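Local coordinates for protein myosin-2 (PDB 6IXO) that transports organelles and other cargo along actin cables for their segregation, gripping cargo receptors through the globular tail domain to which this chain corresponds, at residues E268-C271 and K272-L276; D278-E281 and C282-L286. All coordinates share one frame; numbering follows the deposited sequence.

In the fold
Interactions 1 and 2 follow each other in the cargo-binding tail: residues 268-276 bring helix 254-273 to its end, and residues 278-286 join the short helix 279-282 to helix 284-294. Both are partly buried, and both turn C271 or C282 inward against helix 223-247. Interaction 1 has the more exposed residues, with an aromatic stack and a sulfate on one flank; interaction 2 is mostly backbone bonds plus one buried glutamine amide. In each, a side chain four residues on donates to a carbonyl oxygen, W270 O or T280 O. They meet directly where E268 OE2 probably hydrogen-bonds T280 OG1 (2.6 Å) and C271 SG packs on G279 CA.

Interaction 1: E268-C271 and K272-L276; sequences EEWC and KTHGL. With SO4 (sulfate ion), chain B.
The C-terminal end of helix 254-273 is closed by a turn through H274, G275 and L276 that contains the six-to-one bond of a Schellman motif, L276 N to C271 O at 3.1 Å. The companion five-to-two bond is not formed, because G275 N lies 4.4 Å from K272 O. G275 makes the reversal with a positive phi of 94°, and L276 CD1 comes back to C271 SG as the apolar part of the turn. H274 N also donates to C271 O, from the opposite face of that carbonyl.

The side chain of H274 folds back on the preceding helical turn. With CG anti to its carbonyl carbon, the imidazole lies over the five-membered ring of W270 as an offset stack, centroids 3.7 Å apart and planes 12° from parallel, while H274 CB sits over the indole six-membered ring in a CH-pi contact. In the imidazole plane, ND1 donates to W270 O at 2.8 Å; T273 OG1 reaches the same oxygen from the other face at 3.2 Å. At the far edge NE2 gives a nearly straight bond (170°) to sulfate O4, 2.6 Å away. With both ring nitrogens donating to acceptors, a protonated imidazole is likely, and the sulfate would help stabilise it.

K272 runs alongside E268, but their charged ends stay beyond salt-bridge range, and E268 OE2 is bonded to T280. W270 packs on helix 202-218, with NE1 bonded to N210, and H274 meets Y213 there edge-to-face; C271 and L276 face helix 223-247.

Interaction 2: D278-E281 and C282-L286; sequences DGTE and CLQHL
Q284 reaches back to T280, four residues earlier, and its side chain curls along the backbone oxygens of the preceding turn. Its CB lies 3.6 Å from E281 O. CG comes next, 3.5 Å from T280 O, and CD stays about as near to that oxygen. The amide ends the path: NE2 donates to T280 O at 2.8 Å with an N-H...O angle of 164°, the oxygen lying close to the amide plane, and it also presses on T280 CG2, only 3.1 Å away. OE1 turns the other way, to Q288 NE2, so both ends of the amide are bonded and its flip is fixed. A chi1 of -93°, off the staggered values, together with a bend at chi2 swings the amide back over the turn.

T280 O is gripped twice, since L283 N donates to it at 3.1 Å from the opposite face of the carbonyl; neither donor uses a lone-pair direction. The backbone N of Q284 lies near T280 O but at a poor angle for bonding, and instead makes a weak bond to E281 O. In effect, the glutamine amide supplies the donor that a regular helix would provide from the backbone four residues on. An alanine at Q284 would remove that amide, and T280 O would probably keep L283 N as its sole strong donor within this turn while Q288 NE2 lost its acceptor.

C282 N still makes a helical bond to D278 O, and C282 packs on T231, L234 and N235 of helix 223-247. Bonds reaching back three residues, with L283 as N-cap of helix 284-294, mark a break between two consecutive helices in the all-helical DIL domain.

Interaction 1: E268-C271 and K272-L276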
loop_
_atom_site.group_PDB
_atom_site.type_symbol
_atom_site.label_atom_id
_atom_site.label_comp_id
_atom_site.label_asym_id
_atom_site.label_seq_id
_atom_site.Cartn_x
_atom_site.Cartn_y
_atom_site.Cartn_z
ATOM N N GLU A 268 -0.131 5.198 17.652
ATOM C CA GLU A 268 0.376 3.951 18.227
ATOM C C GLU A 268 -0.725 3.040 18.792
ATOM O O GLU A 268 -0.660 1.802 18.665
ATOM C CB GLU A 268 1.421 4.303 19.304
ATOM C CG GLU A 268 2.134 3.152 19.964
ATOM C CD GLU A 268 3.035 3.661 21.127
ATOM O OE1 GLU A 268 2.703 4.714 21.711
ATOM O OE2 GLU A 268 4.068 3.034 21.437
ATOM N N GLU A 269 -1.750 3.631 19.406
ATOM C CA GLU A 269 -2.823 2.834 20.016
ATOM C C GLU A 269 -3.710 2.240 18.892
ATOM O O GLU A 269 -4.239 1.156 19.014
ATOM C CB GLU A 269 -3.643 3.697 20.973
ATOM C CG GLU A 269 -2.873 4.041 22.252
ATOM C CD GLU A 269 -2.866 2.867 23.201
ATOM O OE1 GLU A 269 -3.814 2.019 23.133
ATOM O OE2 GLU A 269 -1.936 2.783 24.025
ATOM N N TRP A 270 -3.849 2.984 17.803
ATOM C CA TRP A 270 -4.561 2.459 16.642
ATOM C C TRP A 270 -3.842 1.187 16.135
ATOM O O TRP A 270 -4.492 0.158 15.829
ATOM C CB TRP A 270 -4.658 3.524 15.525
ATOM C CG TRP A 270 -5.312 2.969 14.284
ATOM C CD1 TRP A 270 -6.649 2.975 13.975
ATOM C CD2 TRP A 270 -4.656 2.299 13.214
ATOM N NE1 TRP A 270 -6.860 2.349 12.764
ATOM C CE2 TRP A 270 -5.650 1.936 12.271
ATOM C CE3 TRP A 270 -3.316 1.988 12.942
ATOM C CZ2 TRP A 270 -5.350 1.240 11.095
ATOM C CZ3 TRP A 270 -3.019 1.309 11.752
ATOM C CH2 TRP A 270 -4.032 0.944 10.861
ATOM N N CYS A 271 -2.513 1.256 16.035
ATOM C CA CYS A 271 -1.689 0.113 15.600
ATOM C C CYS A 271 -1.959 -1.101 16.449
ATOM O O CYS A 271 -2.116 -2.223 15.945
ATOM C CB CYS A 271 -0.206 0.469 15.661
ATOM S SG CYS A 271 0.272 1.644 14.387
ATOM N N LYS A 272 -2.059 -0.872 17.751
ATOM C CA LYS A 272 -2.300 -1.955 18.671
ATOM C C LYS A 272 -3.648 -2.659 18.483
ATOM O O LYS A 272 -3.766 -3.836 18.761
ATOM C CB LYS A 272 -2.194 -1.442 20.129
ATOM C CG LYS A 272 -0.784 -1.078 20.544
ATOM C CD LYS A 272 -0.778 -0.567 21.980
ATOM C CE LYS A 272 0.418 0.331 22.268
ATOM N NZ LYS A 272 1.708 -0.367 22.538
ATOM N N THR A 273 -4.677 -1.956 18.041
ATOM C CA THR A 273 -5.950 -2.639 17.918
ATOM C C THR A 273 -6.212 -3.097 16.492
ATOM O O THR A 273 -7.270 -3.664 16.208
ATOM C CB THR A 273 -7.094 -1.754 18.361
ATOM O OG1 THR A 273 -6.935 -0.457 17.774
ATOM C CG2 THR A 273 -7.065 -1.649 19.856
ATOM N N HIS A 274 -5.253 -2.859 15.605
ATOM C CA HIS A 274 -5.457 -3.175 14.188
ATOM C C HIS A 274 -4.415 -4.116 13.653
ATOM O O HIS A 274 -4.057 -4.058 12.484
ATOM C CB HIS A 274 -5.497 -1.881 13.367
ATOM C CG HIS A 274 -6.764 -1.132 13.579
ATOM N ND1 HIS A 274 -6.966 -0.310 14.667
ATOM C CD2 HIS A 274 -7.950 -1.206 12.932
ATOM C CE1 HIS A 274 -8.213 0.138 14.649
ATOM N NE2 HIS A 274 -8.828 -0.386 13.600
ATOM N N GLY A 275 -3.926 -4.990 14.518
ATOM C CA GLY A 275 -3.129 -6.108 14.047
ATOM C C GLY A 275 -1.627 -5.911 14.025
ATOM O O GLY A 275 -0.882 -6.839 13.737
ATOM N N LEU A 276 -1.155 -4.715 14.324
ATOM C CA LEU A 276 0.278 -4.522 14.300
ATOM C C LEU A 276 0.861 -4.685 15.688
ATOM O O LEU A 276 0.253 -4.289 16.669
ATOM C CB LEU A 276 0.626 -3.147 13.753
ATOM C CG LEU A 276 0.110 -2.745 12.376
ATOM C CD1 LEU A 276 0.875 -1.533 12.010
ATOM C CD2 LEU A 276 0.345 -3.832 11.355
HETATM S S SO4 B . -12.270 0.540 13.814
HETATM O O1 SO4 B . -11.560 1.335 14.811
HETATM O O2 SO4 B . -13.041 1.418 12.937
HETATM O O3 SO4 B . -13.162 -0.396 14.491
HETATM O O4 SO4 B . -11.309 -0.207 13.014
#

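Interaction 2: D278-E281 and C282-L286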
loop_
_atom_site.group_PDB
_atom_site.type_symbol
_atom_site.label_atom_id
_atom_site.label_comp_id
_atom_site.label_asym_id
_atom_site.label_seq_id
_atom_site.Cartn_x
_atom_site.Cartn_y
_atom_site.Cartn_z
ATOM N N ASP A 278 4.320 -3.992 15.812
ATOM C CA ASP A 278 5.565 -3.254 15.596
ATOM C C ASP A 278 5.342 -1.770 15.298
ATOM O O ASP A 278 6.276 -1.050 14.900
ATOM C CB ASP A 278 6.354 -3.901 14.458
ATOM C CG ASP A 278 5.451 -4.475 13.382
ATOM O OD1 ASP A 278 5.785 -5.553 12.850
ATOM O OD2 ASP A 278 4.410 -3.855 13.073
ATOM N N GLY A 279 4.109 -1.309 15.481
ATOM C CA GLY A 279 3.807 0.106 15.290
ATOM C C GLY A 279 4.667 0.993 16.178
ATOM O O GLY A 279 5.170 2.030 15.748
ATOM N N THR A 280 4.859 0.575 17.423
ATOM C CA THR A 280 5.705 1.324 18.349
ATOM C C THR A 280 7.113 1.480 17.763
ATOM O O THR A 280 7.675 2.577 17.755
ATOM C CB THR A 280 5.737 0.635 19.703
ATOM O OG1 THR A 280 4.422 0.698 20.259
ATOM C CG2 THR A 280 6.705 1.317 20.645
ATOM N N GLU A 281 7.652 0.402 17.192
ATOM C CA GLU A 281 8.992 0.457 16.596
ATOM C C GLU A 281 9.084 1.421 15.385
ATOM O O GLU A 281 10.049 2.190 15.265
ATOM C CB GLU A 281 9.447 -0.946 16.189
ATOM C CG GLU A 281 10.682 -0.946 15.314
ATOM C CD GLU A 281 11.186 -2.346 15.020
ATOM O OE1 GLU A 281 10.362 -3.290 15.019
ATOM O OE2 GLU A 281 12.409 -2.495 14.797
ATOM N N CYS A 282 8.073 1.409 14.518
ATOM C CA CYS A 282 8.022 2.345 13.400
ATOM C C CYS A 282 7.980 3.832 13.819
ATOM O O CYS A 282 8.296 4.692 12.997
ATOM C CB CYS A 282 6.804 2.090 12.533
ATOM S SG CYS A 282 6.755 0.413 11.837
ATOM N N LEU A 283 7.543 4.144 15.042
ATOM C CA LEU A 283 7.309 5.566 15.381
ATOM C C LEU A 283 8.305 6.045 16.410
ATOM O O LEU A 283 8.108 7.084 17.070
ATOM C CB LEU A 283 5.873 5.784 15.908
ATOM C CG LEU A 283 4.731 5.427 14.941
ATOM C CD1 LEU A 283 3.397 5.279 15.688
ATOM C CD2 LEU A 283 4.654 6.496 13.870
ATOM N N GLN A 284 9.369 5.284 16.563
ATOM C CA GLN A 284 10.244 5.524 17.700
ATOM C C GLN A 284 10.882 6.912 17.691
ATOM O O GLN A 284 11.182 7.448 18.746
ATOM C CB GLN A 284 11.345 4.460 17.768
ATOM C CG GLN A 284 11.029 3.245 18.655
ATOM C CD GLN A 284 10.330 3.586 19.976
ATOM O OE1 GLN A 284 10.944 4.108 20.912
ATOM N NE2 GLN A 284 9.041 3.276 20.055
ATOM N N HIS A 285 11.133 7.501 16.528
ATOM C CA HIS A 285 11.798 8.799 16.579
ATOM C C HIS A 285 10.869 9.846 17.090
ATOM O O HIS A 285 11.309 10.754 17.802
ATOM C CB HIS A 285 12.341 9.216 15.201
ATOM C CG HIS A 285 13.340 8.248 14.650
ATOM N ND1 HIS A 285 13.005 7.262 13.735
ATOM C CD2 HIS A 285 14.657 8.078 14.920
ATOM C CE1 HIS A 285 14.076 6.547 13.443
ATOM N NE2 HIS A 285 15.096 7.021 14.144
ATOM N N LEU A 286 9.610 9.777 16.673
ATOM C CA LEU A 286 8.583 10.702 17.210
ATOM C C LEU A 286 8.318 10.431 18.690
ATOM O O LEU A 286 8.232 11.358 19.535
ATOM C CB LEU A 286 7.268 10.561 16.434
ATOM C CG LEU A 286 7.365 11.058 15.001
ATOM C CD1 LEU A 286 6.044 10.776 14.308
ATOM C CD2 LEU A 286 7.645 12.599 15.060
#